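PDB 1MQV: cytochrome C' from Rhodopseudomonas palustris, which carries a covalently bound high-spin heme c with no sixth ligand and is assigned to electron transport, although its exact function is not known. Local coordinates for residues A66-I71 with D119-K123; W32-Q38 with Q93-E99. The protein carries 3 engineered substitutions. One frame throughout, in Å; residues are numbered along the deposited sequence.

From the N terminus the chain runs through helix 4-27 and a turn into segment 32-38, where helix 34-50 begins. A long loop follows and holds segment 66-71. Helix 75-95 then leads to segment 93-99, which meets 32-38. Contact 2 thus closes a loop of 54 residues and joins the two interhelix connections at one end of the four-helix bundle. Helix 99-120 runs back to segment 119-123, and contact 1 closes a loop of 47 residues by pairing the C-terminal tail with the long loop beside the heme. The two closures cross rather than nest. The centres of contact 1 and contact 2 lie about 32 Å apart, on opposite sides of the chain's centre.

Contact 1: A66-I71 with D119-K123; sequences AALPKI and DFRAK. With HEC (heme c), chain C.
Asp119 meets Lys70 and Leu68 mainly through its backbone. Lys70 CD lies 3.5 Å from Asp119 O, and Leu68 CD1 also packs on this carbonyl. The carboxylate of Asp119 turns elsewhere and forms a salt bridge with Lys77. Phe120 buries more surface between the two segments than any other residue. Ile71 CG1 comes obliquely to its ring, 3.5 Å from Phe120 CD1. The side chains of Lys70 and Phe120 cross at about a right angle, with Lys70 CG also oblique to the ring. Phe78 packs edge-to-face with the same ring. The backbone of Phe120 is held as well: Leu68 N donates to Phe120 O at 2.9 Å, nearly straight but from above the carbonyl plane. At Arg121 the chain leaves the helix. Its CG stands anti to the backbone N (chi1 -173°), and the extended chain reaches along the heme. Heme C1A lies over one face of the guanidinium, off its centre, 3.4 Å from Arg121 NH1. Ala122 N then donates to Ala66 O at 2.8 Å, in the carbonyl plane. Ala122 CB packs against Leu68 CD2 at 3.9 Å. Ala66 N in turn donates to the heme propionate oxygen O1D at 2.7 Å. The two backbone bonds frame a single beta bridge between Ala67 and Arg121. Here it joins loop and C-terminal tail at the propionate side of the heme pocket of a four-helix-bundle cytochrome c'.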
loop_
_atom_site.group_PDB
_atom_site.type_symbol
_atom_site.label_atom_id
_atom_site.label_comp_id
_atom_site.label_asym_id
_atom_site.label_seq_id
_atom_site.Cartn_x
_atom_site.Cartn_y
_atom_site.Cartn_z
ATOM N N ALA A 66 -0.344 -10.242 11.181
ATOM C CA ALA A 66 -1.512 -10.710 10.464
ATOM C C ALA A 66 -1.092 -11.269 9.111
ATOM O O ALA A 66 -1.925 -11.593 8.295
ATOM C CB ALA A 66 -2.511 -9.564 10.276
ATOM N N ALA A 67 0.205 -11.341 8.867
ATOM C CA ALA A 67 0.701 -11.913 7.623
ATOM C C ALA A 67 0.408 -13.407 7.616
ATOM O O ALA A 67 0.696 -14.103 8.581
ATOM C CB ALA A 67 2.168 -11.673 7.516
ATOM N N LEU A 68 -0.159 -13.903 6.521
ATOM C CA LEU A 68 -0.486 -15.320 6.421
ATOM C C LEU A 68 0.694 -16.161 5.935
ATOM O O LEU A 68 1.529 -15.703 5.164
ATOM C CB LEU A 68 -1.701 -15.525 5.480
ATOM C CG LEU A 68 -2.983 -14.793 5.889
ATOM C CD1 LEU A 68 -4.075 -15.013 4.825
ATOM C CD2 LEU A 68 -3.454 -15.307 7.275
ATOM N N PRO A 69 0.775 -17.431 6.379
ATOM C CA PRO A 69 1.898 -18.256 5.928
ATOM C C PRO A 69 1.957 -18.441 4.413
ATOM O O PRO A 69 3.033 -18.710 3.869
ATOM C CB PRO A 69 1.676 -19.580 6.670
ATOM C CG PRO A 69 0.959 -19.150 7.924
ATOM C CD PRO A 69 -0.032 -18.144 7.389
ATOM N N LYS A 70 0.813 -18.276 3.747
ATOM C CA LYS A 70 0.709 -18.428 2.299
ATOM C C LYS A 70 1.765 -17.594 1.581
ATOM O O LYS A 70 2.247 -17.954 0.502
ATOM C CB LYS A 70 -0.689 -18.035 1.841
ATOM C CG LYS A 70 -0.949 -18.289 0.324
ATOM C CD LYS A 70 -2.405 -18.014 -0.054
ATOM C CE LYS A 70 -2.646 -18.164 -1.559
ATOM N NZ LYS A 70 -2.415 -19.555 -2.050
ATOM N N ILE A 71 2.141 -16.485 2.197
ATOM C CA ILE A 71 3.152 -15.610 1.634
ATOM C C ILE A 71 4.409 -16.370 1.217
ATOM O O ILE A 71 4.946 -16.157 0.128
ATOM C CB ILE A 71 3.551 -14.547 2.666
ATOM C CG1 ILE A 71 2.341 -13.608 2.868
ATOM C CG2 ILE A 71 4.872 -13.842 2.228
ATOM C CD1 ILE A 71 2.476 -12.627 4.030
ATOM N N ASP A 119 -5.387 -12.525 -0.209
ATOM C CA ASP A 119 -4.584 -13.727 -0.219
ATOM C C ASP A 119 -3.574 -13.858 0.897
ATOM O O ASP A 119 -3.270 -14.975 1.337
ATOM C CB ASP A 119 -3.776 -13.865 -1.524
ATOM C CG ASP A 119 -4.623 -14.326 -2.735
ATOM O OD1 ASP A 119 -5.575 -15.096 -2.537
ATOM O OD2 ASP A 119 -4.324 -13.921 -3.891
ATOM N N PHE A 120 -3.097 -12.734 1.406
ATOM C CA PHE A 120 -1.965 -12.774 2.335
ATOM C C PHE A 120 -2.100 -12.102 3.696
ATOM O O PHE A 120 -1.108 -12.061 4.430
ATOM C CB PHE A 120 -0.783 -12.148 1.590
ATOM C CG PHE A 120 -0.473 -12.831 0.276
ATOM C CD1 PHE A 120 0.025 -14.121 0.257
ATOM C CD2 PHE A 120 -0.662 -12.175 -0.950
ATOM C CE1 PHE A 120 0.347 -14.774 -0.958
ATOM C CE2 PHE A 120 -0.342 -12.818 -2.157
ATOM C CZ PHE A 120 0.166 -14.119 -2.162
ATOM N N ARG A 121 -3.287 -11.585 4.014
ATOM C CA ARG A 121 -3.536 -10.916 5.289
ATOM C C ARG A 121 -4.686 -11.580 6.038
ATOM O O ARG A 121 -5.670 -11.966 5.449
ATOM C CB ARG A 121 -3.864 -9.441 5.062
ATOM C CG ARG A 121 -3.979 -8.606 6.346
ATOM C CD ARG A 121 -4.659 -7.257 6.035
ATOM N NE ARG A 121 -4.832 -6.461 7.236
ATOM C CZ ARG A 121 -5.033 -5.150 7.231
ATOM N NH1 ARG A 121 -5.081 -4.506 6.077
ATOM N NH2 ARG A 121 -5.190 -4.485 8.372
ATOM N N ALA A 122 -4.544 -11.748 7.344
ATOM C CA ALA A 122 -5.629 -12.340 8.113
ATOM C C ALA A 122 -6.877 -11.432 8.081
ATOM O O ALA A 122 -6.774 -10.197 8.054
ATOM C CB ALA A 122 -5.164 -12.582 9.564
ATOM N N LYS A 123 -8.050 -12.066 8.089
ATOM C CA LYS A 123 -9.358 -11.395 8.038
ATOM C C LYS A 123 -10.088 -11.330 9.375
ATOM O O LYS A 123 -10.619 -10.244 9.700
ATOM C CB LYS A 123 -10.251 -12.108 7.029
ATOM C CG LYS A 123 -9.667 -12.161 5.653
ATOM C CD LYS A 123 -10.654 -12.712 4.657
ATOM C CE LYS A 123 -10.468 -11.997 3.332
ATOM N NZ LYS A 123 -11.373 -12.493 2.271
HETATM FE FE HEC C . -1.720 -3.910 3.583
HETATM C CHA HEC C . -1.379 -4.742 6.828
HETATM C CHB HEC C . -3.016 -0.884 4.511
HETATM C CHC HEC C . -1.367 -2.755 0.421
HETATM C CHD HEC C . 0.030 -6.824 2.611
HETATM N NA HEC C . -2.138 -2.981 5.368
HETATM C C1A HEC C . -1.906 -3.525 6.594
HETATM C C2A HEC C . -2.320 -2.606 7.587
HETATM C C3A HEC C . -2.837 -1.469 6.954
HETATM C C4A HEC C . -2.692 -1.749 5.543
HETATM C CMA HEC C . -3.453 -0.196 7.442
HETATM C CAA HEC C . -2.296 -2.861 9.089
HETATM C CBA HEC C . -0.963 -2.420 9.651
HETATM C CGA HEC C . -0.957 -2.469 11.185
HETATM O O1A HEC C . -1.107 -1.403 11.791
HETATM O O2A HEC C . -0.806 -3.568 11.752
HETATM N NB HEC C . -2.124 -2.234 2.685
HETATM C C1B HEC C . -2.778 -1.111 3.163
HETATM C C2B HEC C . -3.127 -0.140 2.104
HETATM C C3B HEC C . -2.674 -0.667 0.958
HETATM C C4B HEC C . -2.015 -1.955 1.322
HETATM C CMB HEC C . -3.915 1.182 2.359
HETATM C CAB HEC C . -2.783 -0.133 -0.399
HETATM C CBB HEC C . -2.438 1.182 -0.745
HETATM N NC HEC C . -0.797 -4.599 1.924
HETATM C C1C HEC C . -0.770 -3.995 0.667
HETATM C C2C HEC C . -0.175 -4.829 -0.304
HETATM C C3C HEC C . 0.217 -6.013 0.266
HETATM C C4C HEC C . -0.203 -5.831 1.690
HETATM C CMC HEC C . -0.156 -4.543 -1.844
HETATM C CAC HEC C . 0.795 -7.241 -0.259
HETATM C CBC HEC C . 1.549 -7.165 -1.521
HETATM N ND HEC C . -0.841 -5.505 4.485
HETATM C C1D HEC C . -0.286 -6.659 3.993
HETATM C C2D HEC C . 0.006 -7.632 5.067
HETATM C C3D HEC C . -0.408 -7.019 6.225
HETATM C C4D HEC C . -0.912 -5.691 5.881
HETATM C CMD HEC C . 0.867 -8.907 4.823
HETATM C CAD HEC C . -0.221 -7.650 7.686
HETATM C CBD HEC C . 1.130 -7.056 8.189
HETATM C CGD HEC C . 1.545 -7.739 9.489
HETATM O O1D HEC C . 0.643 -7.880 10.327
HETATM O O2D HEC C . 2.722 -8.123 9.641
#

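Contact 2: W32-Q38 with Q93-E99. Engineered in segment 32-38: Trp32 (natural residue Phe).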
loop_
_atom_site.group_PDB
_atom_site.type_symbol
_atom_site.label_atom_id
_atom_site.label_comp_id
_atom_site.label_asym_id
_atom_site.label_seq_id
_atom_site.Cartn_x
_atom_site.Cartn_y
_atom_site.Cartn_z
ATOM N N TRP A 32 -10.430 19.098 -2.933
ATOM C CA TRP A 32 -9.287 18.637 -3.717
ATOM C C TRP A 32 -8.047 19.459 -3.331
ATOM O O TRP A 32 -8.152 20.677 -3.113
ATOM C CB TRP A 32 -9.584 18.857 -5.198
ATOM C CG TRP A 32 -8.385 18.848 -6.040
ATOM C CD1 TRP A 32 -7.830 19.915 -6.675
ATOM C CD2 TRP A 32 -7.614 17.703 -6.421
ATOM N NE1 TRP A 32 -6.764 19.509 -7.433
ATOM C CE2 TRP A 32 -6.607 18.154 -7.292
ATOM C CE3 TRP A 32 -7.672 16.332 -6.110
ATOM C CZ2 TRP A 32 -5.667 17.290 -7.858
ATOM C CZ3 TRP A 32 -6.731 15.472 -6.682
ATOM C CH2 TRP A 32 -5.748 15.957 -7.534
ATOM N N ASP A 33 -6.890 18.798 -3.237
ATOM C CA ASP A 33 -5.642 19.467 -2.895
ATOM C C ASP A 33 -4.607 18.651 -3.635
ATOM O O ASP A 33 -4.310 17.530 -3.203
ATOM C CB ASP A 33 -5.427 19.389 -1.376
ATOM C CG ASP A 33 -4.188 20.151 -0.915
ATOM O OD1 ASP A 33 -3.105 19.999 -1.528
ATOM O OD2 ASP A 33 -4.309 20.900 0.077
ATOM N N GLN A 34 -4.087 19.160 -4.755
ATOM C CA GLN A 34 -3.138 18.378 -5.540
ATOM C C GLN A 34 -1.891 17.944 -4.770
ATOM O O GLN A 34 -1.419 16.815 -4.914
ATOM C CB GLN A 34 -2.712 19.110 -6.819
ATOM C CG GLN A 34 -1.578 18.371 -7.516
ATOM C CD GLN A 34 -1.583 18.488 -9.028
ATOM O OE1 GLN A 34 -1.085 17.597 -9.723
ATOM N NE2 GLN A 34 -2.127 19.588 -9.549
ATOM N N ALA A 35 -1.387 18.835 -3.926
ATOM C CA ALA A 35 -0.198 18.557 -3.136
ATOM C C ALA A 35 -0.420 17.391 -2.154
ATOM O O ALA A 35 0.459 16.531 -1.985
ATOM C CB ALA A 35 0.206 19.828 -2.375
ATOM N N VAL A 36 -1.568 17.391 -1.480
ATOM C CA VAL A 36 -1.888 16.317 -0.533
ATOM C C VAL A 36 -1.948 14.974 -1.247
ATOM O O VAL A 36 -1.495 13.971 -0.728
ATOM C CB VAL A 36 -3.271 16.560 0.156
ATOM C CG1 VAL A 36 -3.724 15.271 0.916
ATOM C CG2 VAL A 36 -3.168 17.762 1.113
ATOM N N VAL A 37 -2.538 14.961 -2.441
ATOM C CA VAL A 37 -2.657 13.731 -3.214
ATOM C C VAL A 37 -1.287 13.247 -3.663
ATOM O O VAL A 37 -0.969 12.064 -3.541
ATOM C CB VAL A 37 -3.574 13.979 -4.411
ATOM C CG1 VAL A 37 -3.575 12.803 -5.330
ATOM C CG2 VAL A 37 -4.961 14.214 -3.901
ATOM N N GLN A 38 -0.449 14.162 -4.147
ATOM C CA GLN A 38 0.911 13.806 -4.566
ATOM C C GLN A 38 1.700 13.244 -3.385
ATOM O O GLN A 38 2.484 12.286 -3.524
ATOM C CB GLN A 38 1.619 15.037 -5.073
ATOM C CG GLN A 38 1.321 15.334 -6.511
ATOM C CD GLN A 38 1.928 14.280 -7.434
ATOM O OE1 GLN A 38 1.330 13.238 -7.683
ATOM N NE2 GLN A 38 3.138 14.544 -7.923
ATOM N N GLN A 93 1.020 9.611 -10.000
ATOM C CA GLN A 93 1.541 10.950 -9.716
ATOM C C GLN A 93 1.528 11.697 -11.028
ATOM O O GLN A 93 1.362 12.907 -11.055
ATOM C CB GLN A 93 2.964 10.882 -9.160
ATOM C CG GLN A 93 2.990 10.197 -7.784
ATOM C CD GLN A 93 4.397 9.959 -7.224
ATOM O OE1 GLN A 93 4.664 8.909 -6.645
ATOM N NE2 GLN A 93 5.277 10.939 -7.361
ATOM N N GLY A 94 1.676 10.962 -12.122
ATOM C CA GLY A 94 1.655 11.598 -13.421
ATOM C C GLY A 94 0.248 11.724 -13.989
ATOM O O GLY A 94 -0.056 12.693 -14.688
ATOM N N THR A 95 -0.634 10.771 -13.678
ATOM C CA THR A 95 -1.991 10.812 -14.237
ATOM C C THR A 95 -3.036 11.548 -13.409
ATOM O O THR A 95 -4.055 11.974 -13.952
ATOM C CB THR A 95 -2.511 9.398 -14.517
ATOM O OG1 THR A 95 -2.680 8.685 -13.282
ATOM C CG2 THR A 95 -1.518 8.646 -15.400
ATOM N N ILE A 96 -2.822 11.680 -12.098
ATOM C CA ILE A 96 -3.810 12.396 -11.277
ATOM C C ILE A 96 -3.399 13.864 -11.072
ATOM O O ILE A 96 -2.560 14.203 -10.240
ATOM C CB ILE A 96 -4.033 11.654 -9.930
ATOM C CG1 ILE A 96 -4.658 10.289 -10.251
ATOM C CG2 ILE A 96 -4.990 12.481 -8.996
ATOM C CD1 ILE A 96 -4.868 9.365 -9.033
ATOM N N LYS A 97 -4.041 14.746 -11.831
ATOM C CA LYS A 97 -3.681 16.159 -11.832
ATOM C C LYS A 97 -4.809 17.113 -11.407
ATOM O O LYS A 97 -4.592 18.328 -11.266
ATOM C CB LYS A 97 -3.222 16.536 -13.244
ATOM C CG LYS A 97 -4.395 16.559 -14.228
ATOM C CD LYS A 97 -3.977 16.885 -15.639
ATOM C CE LYS A 97 -3.450 15.654 -16.338
ATOM N NZ LYS A 97 -3.021 15.954 -17.729
ATOM N N ASP A 98 -6.005 16.565 -11.234
ATOM C CA ASP A 98 -7.166 17.347 -10.819
ATOM C C ASP A 98 -8.182 16.402 -10.225
ATOM O O ASP A 98 -7.954 15.204 -10.254
ATOM C CB ASP A 98 -7.770 18.104 -12.004
ATOM C CG ASP A 98 -8.010 17.229 -13.226
ATOM O OD1 ASP A 98 -8.280 16.024 -13.084
ATOM O OD2 ASP A 98 -7.960 17.768 -14.353
ATOM N N GLU A 99 -9.306 16.926 -9.723
ATOM C CA GLU A 99 -10.320 16.093 -9.090
ATOM C C GLU A 99 -10.929 15.086 -10.019
ATOM O O GLU A 99 -11.198 13.944 -9.641
ATOM C CB GLU A 99 -11.417 16.944 -8.453
ATOM C CG GLU A 99 -12.415 16.068 -7.703
ATOM C CD GLU A 99 -13.080 16.792 -6.572
ATOM O OE1 GLU A 99 -12.574 17.875 -6.189
ATOM O OE2 GLU A 99 -14.095 16.273 -6.061
#
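Trp32 swings its indole onto the backbone of Asp98 and Glu99 because CG stands anti to its own N (chi1 161°) and chi2 is -110°. Trp32 is an engineered residue, Phe in the natural sequence. On the Ile96 side, CG2 is the branch anti to the backbone N, and it points between Trp32 and Val37. The contact sits at the end of the four-helix bundle far from the heme propionates, where the turn before helix 34-50 meets the turn between helices 75-95 and 99-120.

The indole lies flat on the second turn. Glu99 N sits over the centre of the ring system, 3.7 Å above its plane. Asp98 C lies over the same face, nearer the rim. The closest approach of the indole ring is Trp32 CZ2 to Asp98 CA, at 3.3 Å. The backbone N of Gln34 lies over the opposite face, so the indole is held between two backbones.

Ile96 CG2 meets the indole at its edge, 3.8 Å from Trp32 CH2. It also touches Val37 CG1 at 3.9 Å, with the two side chains crossing at about a right angle. Leu102 of helix 99-120 packs against both Trp32 and Ile96, and Met25 of helix 4-27 touches Val37.

No clear hydrogen bond joins the segments. The amide of Gln34 lies close to the backbone of Lys97, but its angle to Lys97 O is poor. Gln38 lies obliquely across Gln93. Asp33 and Asp98 each stand at an N-cap. The Asp98 side chain caps a backbone N just beyond the segment, and its OD1 hydrogen-bonds to Ser101 OG. Asp33 OD1 accepts from Val36 N at 3.0 Å, the donor standing 52° out of the carboxylate plane.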